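Local coordinates for protein L-lactate dehydrogenase (Trichomonas vaginalis, PDB 4UUL) that probably catalyses the NAD-dependent interconversion of lactate and pyruvate, on a fold it shares with type 2 malate dehydrogenases, at residues Asp41-Met46 and Ala69-Lys74; Asp99-Asn104 and Gly129-Thr134; Leu170-Lys175 and Phe199-Lys204; Ser189-Leu194 and Asn306-Glu311. The protein carries 1 engineered substitution. One frame throughout, in Å; residues are numbered along the deposited sequence. Where two conformers were deposited one is given.

Contact 1 of 4, residues Asp41-Met46 and Ala69-Lys74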
# COMPACT_ATOMS: atom_id res chain seq x y z
N ASP B 41 -16.76 -0.08 10.20
CA ASP B 41 -16.62 -1.48 10.60
C ASP B 41 -17.56 -1.74 11.78
O ASP B 41 -18.38 -0.89 12.10
CB ASP B 41 -15.15 -1.87 10.83
CG ASP B 41 -14.81 -3.29 10.42
OD1 ASP B 41 -15.64 -4.19 10.68
OD2 ASP B 41 -13.73 -3.49 9.81
N ILE B 42 -17.48 -2.93 12.35
CA ILE B 42 -18.37 -3.33 13.41
C ILE B 42 -17.71 -3.11 14.77
O ILE B 42 -16.49 -3.01 14.86
CB ILE B 42 -18.80 -4.77 13.26
CG1 ILE B 42 -17.60 -5.71 13.22
CG2 ILE B 42 -19.71 -4.93 12.03
CD1 ILE B 42 -18.02 -7.20 13.39
N PRO B 43 -18.51 -3.06 15.83
CA PRO B 43 -17.94 -2.71 17.13
C PRO B 43 -16.73 -3.53 17.57
O PRO B 43 -15.80 -2.91 18.12
CB PRO B 43 -19.15 -2.87 18.08
CG PRO B 43 -20.31 -2.55 17.23
CD PRO B 43 -19.98 -3.15 15.89
N PRO B 44 -16.72 -4.85 17.38
CA PRO B 44 -15.53 -5.60 17.82
C PRO B 44 -14.24 -5.21 17.10
O PRO B 44 -13.14 -5.57 17.56
CB PRO B 44 -15.89 -7.06 17.51
CG PRO B 44 -17.37 -7.09 17.30
CD PRO B 44 -17.80 -5.73 16.89
N ALA B 45 -14.36 -4.54 15.95
CA ALA B 45 -13.21 -4.18 15.14
C ALA B 45 -12.71 -2.79 15.45
O ALA B 45 -11.74 -2.34 14.85
CB ALA B 45 -13.56 -4.27 13.70
N MET B 46 -13.37 -2.09 16.36
CA MET B 46 -13.09 -0.67 16.48
C MET B 46 -11.70 -0.37 17.04
O MET B 46 -11.09 0.60 16.63
CB MET B 46 -14.18 0.07 17.26
CG MET B 46 -15.44 0.24 16.41
SD MET B 46 -15.25 0.94 14.74
CE MET B 46 -15.19 2.68 15.14
N ALA B 69 -13.85 7.31 11.67
CA ALA B 69 -13.90 5.87 11.93
C ALA B 69 -15.13 5.63 12.73
O ALA B 69 -15.35 6.26 13.80
CB ALA B 69 -12.71 5.48 12.79
N THR B 70 -15.99 4.76 12.25
CA THR B 70 -17.34 4.65 12.82
C THR B 70 -17.95 3.27 12.67
O THR B 70 -17.54 2.50 11.79
CB THR B 70 -18.25 5.71 12.16
OG1 THR B 70 -19.50 5.75 12.81
CG2 THR B 70 -18.49 5.44 10.69
N THR B 71 -18.90 2.97 13.52
CA THR B 71 -19.79 1.84 13.32
C THR B 71 -21.18 2.25 12.81
O THR B 71 -22.03 1.41 12.61
CB THR B 71 -19.99 1.07 14.62
OG1 THR B 71 -20.62 1.93 15.57
CG2 THR B 71 -18.64 0.64 15.16
N ASP B 72 -21.41 3.54 12.64
CA ASP B 72 -22.71 4.10 12.36
C ASP B 72 -22.92 4.29 10.86
O ASP B 72 -22.17 5.05 10.21
CB ASP B 72 -22.83 5.48 13.01
CG ASP B 72 -24.15 6.11 12.74
OD1 ASP B 72 -25.14 5.47 13.09
OD2 ASP B 72 -24.20 7.21 12.15
N PRO B 73 -23.92 3.65 10.28
CA PRO B 73 -24.19 3.87 8.85
C PRO B 73 -24.34 5.32 8.39
O PRO B 73 -23.72 5.70 7.40
CB PRO B 73 -25.47 3.05 8.62
CG PRO B 73 -25.32 1.92 9.58
CD PRO B 73 -24.74 2.55 10.83
N LYS B 74 -25.12 6.14 9.08
CA LYS B 74 -25.28 7.52 8.60
C LYS B 74 -23.93 8.24 8.52
O LYS B 74 -23.59 8.85 7.49
CB LYS B 74 -26.22 8.34 9.46
CG LYS B 74 -26.43 9.72 8.86
CD LYS B 74 -27.47 10.52 9.60
CE LYS B 74 -27.66 11.89 8.95
NZ LYS B 74 -28.83 12.59 9.53
O HOH W 1 -21.25 -1.07 11.92

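Contact 2 of 4, residues Asp99-Asn104 and Gly129-Thr134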
# COMPACT_ATOMS: atom_id res chain seq x y z
N ASP B 99 -26.28 -20.51 0.31
CA ASP B 99 -26.39 -19.90 1.65
C ASP B 99 -25.47 -18.66 1.77
O ASP B 99 -25.85 -17.70 2.44
CB ASP B 99 -26.05 -20.92 2.71
CG ASP B 99 -26.92 -22.13 2.65
OD1 ASP B 99 -28.16 -21.98 2.90
OD2 ASP B 99 -26.36 -23.22 2.35
N LEU B 100 -24.35 -18.67 1.07
CA LEU B 100 -23.48 -17.51 1.03
C LEU B 100 -24.22 -16.34 0.35
O LEU B 100 -24.16 -15.19 0.82
CB LEU B 100 -22.23 -17.83 0.23
CG LEU B 100 -21.26 -16.63 0.05
CD1 LEU B 100 -20.61 -16.24 1.39
CD2 LEU B 100 -20.24 -16.98 -0.97
N ILE B 101 -24.89 -16.62 -0.77
CA ILE B 101 -25.66 -15.60 -1.45
C ILE B 101 -26.75 -15.11 -0.52
O ILE B 101 -26.96 -13.90 -0.40
CB ILE B 101 -26.24 -16.16 -2.75
CG1 ILE B 101 -25.14 -16.46 -3.76
CG2 ILE B 101 -27.28 -15.23 -3.30
CD1 ILE B 101 -25.58 -17.48 -4.80
N SER B 102 -27.45 -16.04 0.14
CA SER B 102 -28.56 -15.67 1.01
C SER B 102 -28.14 -14.80 2.18
O SER B 102 -28.74 -13.77 2.44
CB SER B 102 -29.20 -16.92 1.58
OG SER B 102 -29.84 -17.62 0.55
N SER B 103 -27.05 -15.15 2.85
CA SER B 103 -26.67 -14.38 4.02
C SER B 103 -26.29 -12.96 3.59
O SER B 103 -26.55 -11.96 4.27
CB SER B 103 -25.54 -15.10 4.77
OG SER B 103 -24.36 -15.06 3.97
N ASN B 104 -25.61 -12.85 2.47
CA ASN B 104 -25.17 -11.53 2.00
C ASN B 104 -26.32 -10.66 1.49
O ASN B 104 -26.20 -9.45 1.43
CB ASN B 104 -24.04 -11.67 1.00
CG ASN B 104 -22.74 -11.89 1.70
OD1 ASN B 104 -22.15 -10.95 2.20
ND2 ASN B 104 -22.32 -13.12 1.80
N GLY B 129 -16.80 -7.19 -1.92
CA GLY B 129 -17.12 -8.36 -1.09
C GLY B 129 -17.94 -9.38 -1.85
O GLY B 129 -18.86 -9.05 -2.58
N ASN B 130 -17.59 -10.63 -1.65
CA ASN B 130 -18.25 -11.67 -2.38
C ASN B 130 -19.57 -12.13 -1.76
O ASN B 130 -19.80 -12.02 -0.56
CB ASN B 130 -17.31 -12.83 -2.67
CG ASN B 130 -16.47 -12.59 -3.94
OD1 ASN B 130 -16.95 -12.08 -5.01
ND2 ASN B 130 -15.21 -12.94 -3.83
N PRO B 131 -20.48 -12.63 -2.62
CA PRO B 131 -20.42 -12.77 -4.07
C PRO B 131 -20.72 -11.43 -4.76
O PRO B 131 -21.82 -10.91 -4.62
CB PRO B 131 -21.50 -13.82 -4.37
CG PRO B 131 -22.53 -13.64 -3.26
CD PRO B 131 -21.77 -13.16 -2.07
N ASP B 132 -19.72 -10.81 -5.38
CA ASP B 132 -19.79 -9.41 -5.70
C ASP B 132 -20.85 -9.06 -6.75
O ASP B 132 -21.57 -8.08 -6.57
CB ASP B 132 -18.41 -8.80 -6.03
CG ASP B 132 -17.71 -9.43 -7.18
OD1 ASP B 132 -18.10 -10.54 -7.63
OD2 ASP B 132 -16.73 -8.83 -7.61
N ASN B 133 -20.98 -9.80 -7.86
CA ASN B 133 -21.97 -9.42 -8.83
C ASN B 133 -23.37 -9.41 -8.23
O ASN B 133 -24.17 -8.51 -8.49
CB ASN B 133 -22.02 -10.39 -10.03
CG ASN B 133 -20.72 -10.52 -10.79
OD1 ASN B 133 -19.68 -10.90 -10.22
ND2 ASN B 133 -20.79 -10.30 -12.10
N THR B 134 -23.68 -10.45 -7.47
CA THR B 134 -25.03 -10.56 -6.90
C THR B 134 -25.23 -9.56 -5.75
O THR B 134 -26.28 -8.92 -5.69
CB THR B 134 -25.34 -11.96 -6.48
OG1 THR B 134 -25.35 -12.73 -7.69
CG2 THR B 134 -26.69 -12.08 -5.78

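Contact 3 of 4, residues Leu170-Lys175 and Phe199-Lys204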
# COMPACT_ATOMS: atom_id res chain seq x y z
N LEU B 170 3.92 -16.79 -22.60
CA LEU B 170 4.44 -16.37 -23.89
C LEU B 170 5.85 -15.77 -23.86
O LEU B 170 6.41 -15.49 -24.91
CB LEU B 170 3.48 -15.33 -24.47
CG LEU B 170 2.06 -15.81 -24.83
CD1 LEU B 170 1.16 -14.59 -24.99
CD2 LEU B 170 2.04 -16.66 -26.09
N GLY B 171 6.38 -15.51 -22.67
CA GLY B 171 7.69 -14.91 -22.52
C GLY B 171 7.76 -13.48 -23.02
O GLY B 171 8.73 -13.05 -23.63
N VAL B 172 6.71 -12.71 -22.72
CA VAL B 172 6.67 -11.28 -23.03
C VAL B 172 6.29 -10.53 -21.75
O VAL B 172 5.93 -11.16 -20.77
CB VAL B 172 5.71 -10.96 -24.20
CG1 VAL B 172 6.17 -11.70 -25.48
CG2 VAL B 172 4.24 -11.28 -23.85
N ASP B 173 6.36 -9.20 -21.81
CA ASP B 173 5.90 -8.32 -20.74
C ASP B 173 4.39 -8.20 -20.80
O ASP B 173 3.78 -8.39 -21.86
CB ASP B 173 6.47 -6.92 -20.93
CG ASP B 173 7.94 -6.83 -20.58
OD1 ASP B 173 8.57 -7.87 -20.32
OD2 ASP B 173 8.44 -5.69 -20.58
N VAL B 174 3.75 -7.89 -19.68
CA VAL B 174 2.30 -7.69 -19.71
C VAL B 174 1.86 -6.59 -20.67
O VAL B 174 0.81 -6.70 -21.29
CB VAL B 174 1.66 -7.44 -18.30
CG1 VAL B 174 1.75 -8.70 -17.43
CG2 VAL B 174 2.27 -6.26 -17.60
N LYS B 175 2.67 -5.56 -20.86
CA LYS B 175 2.31 -4.50 -21.79
C LYS B 175 2.20 -4.96 -23.25
O LYS B 175 1.61 -4.24 -24.07
CB LYS B 175 3.32 -3.36 -21.75
CG LYS B 175 4.67 -3.77 -22.29
CD LYS B 175 5.58 -2.57 -22.41
CE LYS B 175 7.00 -2.96 -22.86
NZ LYS B 175 7.11 -3.59 -24.19
N PHE B 199 -0.71 -10.62 -28.90
CA PHE B 199 0.53 -10.29 -28.23
C PHE B 199 1.58 -9.95 -29.28
O PHE B 199 1.52 -10.41 -30.41
CB PHE B 199 1.00 -11.44 -27.34
CG PHE B 199 1.54 -12.64 -28.07
CD1 PHE B 199 0.72 -13.52 -28.75
CD2 PHE B 199 2.91 -12.86 -28.10
CE1 PHE B 199 1.25 -14.59 -29.44
CE2 PHE B 199 3.44 -13.93 -28.79
CZ PHE B 199 2.60 -14.81 -29.43
N THR B 200 2.55 -9.14 -28.86
CA THR B 200 3.63 -8.70 -29.70
C THR B 200 4.90 -9.28 -29.13
O THR B 200 5.23 -9.09 -27.96
CB THR B 200 3.75 -7.16 -29.68
OG1 THR B 200 2.52 -6.57 -30.11
CG2 THR B 200 4.91 -6.69 -30.56
N LYS B 201 5.67 -9.95 -29.98
CA LYS B 201 6.93 -10.52 -29.57
C LYS B 201 7.85 -10.34 -30.76
O LYS B 201 7.57 -10.80 -31.87
CB LYS B 201 6.77 -12.00 -29.22
CG LYS B 201 7.92 -12.57 -28.44
CD LYS B 201 7.70 -14.05 -28.08
CE LYS B 201 8.78 -14.52 -27.11
NZ LYS B 201 8.59 -15.93 -26.65
N GLU B 202 8.96 -9.64 -30.53
CA GLU B 202 9.96 -9.45 -31.55
C GLU B 202 9.35 -8.86 -32.81
O GLU B 202 9.69 -9.24 -33.92
CB GLU B 202 10.70 -10.78 -31.82
CG GLU B 202 11.50 -11.21 -30.58
CD GLU B 202 11.84 -12.67 -30.54
OE1 GLU B 202 12.15 -13.24 -31.62
OE2 GLU B 202 11.88 -13.24 -29.42
N GLY B 203 8.43 -7.91 -32.63
CA GLY B 203 7.87 -7.14 -33.73
C GLY B 203 6.80 -7.83 -34.53
O GLY B 203 6.33 -7.29 -35.54
N LYS B 204 6.44 -9.04 -34.11
CA LYS B 204 5.37 -9.81 -34.73
C LYS B 204 4.18 -9.76 -33.79
O LYS B 204 4.31 -10.01 -32.59
CB LYS B 204 5.76 -11.29 -34.90
CG LYS B 204 6.82 -11.57 -35.94
CD LYS B 204 7.53 -12.90 -35.72
CE LYS B 204 6.58 -14.06 -35.62
NZ LYS B 204 7.32 -15.35 -35.55

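Contact 4 of 4, residues Ser189-Leu194 and Asn306-Glu311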
# COMPACT_ATOMS: atom_id res chain seq x y z
N SER B 189 -18.41 -20.08 -12.91
CA SER B 189 -18.84 -19.79 -14.25
C SER B 189 -18.09 -18.66 -14.95
O SER B 189 -18.36 -18.34 -16.08
CB SER B 189 -20.35 -19.50 -14.32
OG SER B 189 -20.65 -18.24 -13.82
N MET B 190 -17.16 -17.99 -14.26
CA MET B 190 -16.43 -16.87 -14.84
C MET B 190 -15.78 -17.31 -16.14
O MET B 190 -15.25 -18.41 -16.27
CB MET B 190 -15.33 -16.46 -13.91
CG MET B 190 -14.69 -15.15 -14.18
SD MET B 190 -13.42 -14.70 -12.97
CE MET B 190 -12.21 -16.00 -13.20
N VAL B 191 -15.80 -16.40 -17.12
CA VAL B 191 -15.24 -16.69 -18.43
C VAL B 191 -13.91 -15.92 -18.59
O VAL B 191 -13.92 -14.69 -18.77
CB VAL B 191 -16.22 -16.28 -19.55
CG1 VAL B 191 -15.63 -16.78 -20.86
CG2 VAL B 191 -17.60 -16.84 -19.32
N ALA B 192 -12.79 -16.63 -18.53
CA ALA B 192 -11.47 -16.02 -18.76
C ALA B 192 -11.20 -16.23 -20.26
O ALA B 192 -10.76 -17.31 -20.71
CB ALA B 192 -10.42 -16.67 -17.86
N ASP B 193 -11.51 -15.22 -21.04
CA ASP B 193 -11.52 -15.29 -22.49
C ASP B 193 -10.21 -14.82 -23.10
O ASP B 193 -9.78 -13.66 -22.89
CB ASP B 193 -12.65 -14.38 -22.97
CG ASP B 193 -12.78 -14.28 -24.49
OD1 ASP B 193 -12.35 -15.20 -25.20
OD2 ASP B 193 -13.35 -13.26 -24.94
N LEU B 194 -9.55 -15.73 -23.79
CA LEU B 194 -8.35 -15.45 -24.55
C LEU B 194 -8.60 -15.35 -26.03
O LEU B 194 -7.64 -15.19 -26.78
CB LEU B 194 -7.29 -16.52 -24.28
CG LEU B 194 -6.84 -16.64 -22.82
CD1 LEU B 194 -5.70 -17.67 -22.67
CD2 LEU B 194 -6.47 -15.27 -22.18
N ASN B 306 -17.29 -16.43 -30.68
CA ASN B 306 -17.25 -17.72 -31.33
C ASN B 306 -18.16 -18.68 -30.56
O ASN B 306 -18.78 -18.32 -29.57
CB ASN B 306 -15.83 -18.27 -31.58
CG ASN B 306 -15.08 -18.61 -30.32
OD1 ASN B 306 -15.63 -18.67 -29.20
ND2 ASN B 306 -13.79 -18.83 -30.47
N ASP B 307 -18.31 -19.90 -31.05
CA ASP B 307 -19.25 -20.84 -30.44
C ASP B 307 -18.86 -21.14 -29.01
O ASP B 307 -19.71 -21.22 -28.14
CB ASP B 307 -19.34 -22.16 -31.25
CG ASP B 307 -20.04 -21.99 -32.56
OD1 ASP B 307 -20.71 -20.97 -32.76
OD2 ASP B 307 -19.91 -22.90 -33.39
N TRP B 308 -17.58 -21.28 -28.73
CA TRP B 308 -17.12 -21.52 -27.37
C TRP B 308 -17.52 -20.38 -26.46
O TRP B 308 -18.11 -20.59 -25.39
CB TRP B 308 -15.59 -21.70 -27.34
CG TRP B 308 -15.03 -21.81 -25.93
CD1 TRP B 308 -14.94 -22.94 -25.18
CD2 TRP B 308 -14.51 -20.74 -25.12
NE1 TRP B 308 -14.40 -22.65 -23.94
CE2 TRP B 308 -14.13 -21.31 -23.88
CE3 TRP B 308 -14.33 -19.38 -25.31
CZ2 TRP B 308 -13.57 -20.58 -22.85
CZ3 TRP B 308 -13.75 -18.64 -24.28
CH2 TRP B 308 -13.41 -19.25 -23.06
N LEU B 309 -17.25 -19.15 -26.87
CA LEU B 309 -17.55 -18.00 -26.03
C LEU B 309 -19.04 -17.85 -25.86
O LEU B 309 -19.52 -17.51 -24.76
CB LEU B 309 -16.89 -16.73 -26.60
CG LEU B 309 -17.09 -15.48 -25.71
CD1 LEU B 309 -16.62 -15.69 -24.25
CD2 LEU B 309 -16.38 -14.28 -26.32
N ARG B 310 -19.81 -18.12 -26.90
CA ARG B 310 -21.28 -17.97 -26.80
C ARG B 310 -21.80 -18.87 -25.68
O ARG B 310 -22.60 -18.47 -24.85
CB ARG B 310 -21.94 -18.35 -28.12
CG ARG B 310 -23.49 -18.22 -28.17
CD ARG B 310 -23.89 -16.77 -28.22
NE ARG B 310 -24.08 -16.22 -26.89
CZ ARG B 310 -24.05 -14.92 -26.61
NH1 ARG B 310 -23.77 -14.02 -27.55
NH2 ARG B 310 -24.26 -14.50 -25.39
N GLU B 311 -21.37 -20.12 -25.69
CA GLU B 311 -21.80 -21.08 -24.71
C GLU B 311 -21.37 -20.65 -23.31
O GLU B 311 -22.15 -20.71 -22.36
CB GLU B 311 -21.30 -22.50 -25.07
CG GLU B 311 -21.78 -23.60 -24.12
CD GLU B 311 -21.30 -24.99 -24.51
OE1 GLU B 311 -20.84 -25.17 -25.66
OE2 GLU B 311 -21.41 -25.91 -23.66

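Contact 1 of 4, residues Asp41-Met46 and Ala69-Lys74
Two neighbouring parallel strands of the Rossmann sheet, 35-40 and 64-70, stay joined just past the end of the first: D41 N donates to T70 O (3.1 Å, N-H...O angle 160°). The next step of the pairing is softer. D41 O faces T71 CA across 3.3 Å in a C-H...O contact, and one water donates both to D41 O (2.9 Å) and to T71 O (2.7 Å), bridging the two chains.

The CB of D41 leaves the backbone away from strand 64-70. OD1 turns back with the anti lone pair to the amide of I42, while OD2 accepts from A13 N in the glycine-rich loop; an acidic residue after strand 35-40, the second strand of the fold, is the classic partner of the adenine ribose in NAD-binding Rossmann folds, and D41 is seen binding NADH in this protein.

On the apolar side, T71 CG2 stands anti to its carbonyl carbon, beside the backbone N, and meets the methionine at the start of helix 46-57. M46 CG lies a tight 3.5 Å from T71 CG2, and M46 SD is 3.4 Å from the same atom. Bent at chi2 and chi3, the M46 chain then lays its CE over the strand backbone, 3.6 Å from T70 N.

Contact 2 of 4, residues Asp99-Asn104 and Gly129-Thr134
P131 is wedged against one side of helix 97-118, and the close packing gathers around its ring. I101 CG1 meets P131 CG at 3.9 Å, the two side chains crossing at a slant. L100 passes the ring in the opposite direction, with its CG 4.1 Å from P131 CD. N104 adds a polar neighbour, its ND2 3.9 Å from P131 CD. Beside the ring contact, the methyls I101 CG2 and T134 CG2 touch at 4.1 Å, while T134 OG1 is engaged by E323.

The N104 amide is fixed at both ends. ND2 donates to L100 O (2.9 Å, 167°), almost in its own amide plane, and reaches that carbonyl from the face opposite to N104 N; OD1 accepts from M89 N. The amide is thus held against the proline.

The N130 side is looser. This exposed residue brings mainly its backbone, N130 O lying 3.6 Å from N104 ND2, and its side chain leads away from the helix.

The peptide between N130 and P131 is cis, the Asn-cis-Pro turn familiar from lactate and malate dehydrogenases. It follows a sheet strand in the NAD-binding domain and presents N130 to NADH and D132 to H186, the probable proton acceptor, whose ND1 is hydrogen-bonded to D132 OD1.

Contact 3 of 4, residues Leu170-Lys175 and Phe199-Lys204
L170, at the close of helix 156-170, reaches F199 of strand 198-201 with both of its methyls over one face of the ring. CD2 stands 4.0 Å from the ring centroid and only 14° off the normal, a CH-pi contact, while CD1 sits over the root of the ring, 3.7 Å from F199 CG. The ring is brought there by a chi1 of 73°, which sets F199 CG between its backbone N and carbonyl carbon. V208, on the short helix 208-211, touches both L170 and F199.

The carbonyl of L170 serves a different partner. K201 NZ donates to L170 O at 2.8 Å, approaching from above the carbonyl plane with a tilt of 28°. G171 then leaves the helix with positive phi in a Schellman motif, and its own carbonyl oxygen lies 3.8 Å from K201 CE.

V172 follows and fills the angle between aromatic and lysine. Its CG1 lies 3.5 Å from K201 CG, 3.7 Å from T200 O, and at the edge of the phenyl ring, 4.3 Å from F199 CD2.

K201 begins the type I' turn of a beta hairpin, and its chain runs extended beyond CG to the helix end. Apolar methylenes are thereby spent on V172 and the ammonium on a carbonyl of the last helical turn, where the partial negative charge of the helix terminus would probably favour a cation.

Contact 4 of 4, residues Ser189-Leu194 and Asn306-Glu311
The D193 carboxylate is gripped from several sides as it lies against L309 and W308: OD2 accepts from W183 NE1 and Q196 NE2, and OD1 is hydrogen-bonded to T195 OG1. Helix 307-337 supplies carbon rather than donors. L309 CD2 comes to 3.5 Å from D193 OD2, its side chain crossing that of D193 at about a right angle. W308 offers the rim of its indole, with CZ3 3.8 Å from D193 OD1 near the ring plane; carboxylate and ring are turned 42° against each other. The same rim meets the strand backbone, CH2 lying 4.0 Å from A192 O.

V191, two residues back on strand 191-193, faces the same helix. Its CG1 touches L309 CD1 at 3.7 Å and W308 CH2 at 4.0 Å, so that one valine methyl sits against both helix residues. L309 carries CG anti to its backbone N (chi1 -176°), and from there CD1 lies closest to the valine and CD2 to the aspartate.

The helix runs nearly antiparallel to this edge strand of the C-terminal domain, at 156°, with the short axes 10.2 Å apart. Its first turn is fixed by N306, the N-cap, whose OD1 accepts from L309 N at 2.9 Å. F218, on helix 214-236, packs edge-to-face with W308.

With its oxygens satisfied by neighbours of its own sheet and following loop, the buried carboxylate can tolerate an apolar wall, and the indole and amide donors nearby would probably favour its ionised form.

Contacts 1 and 2 both belong to the NAD-binding domain, their centres about 21 Å apart, and carry D41 and N130, two residues seen holding NADH, which is not bound to this chain. Contacts 3 and 4 belong to the C-terminal domain and are joined by one antiparallel sheet without touching: strands 191-193 and 198-201 follow each other in the chain, and the centres lie about 23 Å apart. Contact 2 comes nearest to catalysis, the side chain of N130 lying about 4 Å from that of H186, the probable proton acceptor; the side chain of A192 in contact 4 is about 10 Å from that of H186. Contacts 2 and 4 approach to about 8 Å between nearest atoms. Contact 3 is remote, its centre about 47 Å from that of contact 1.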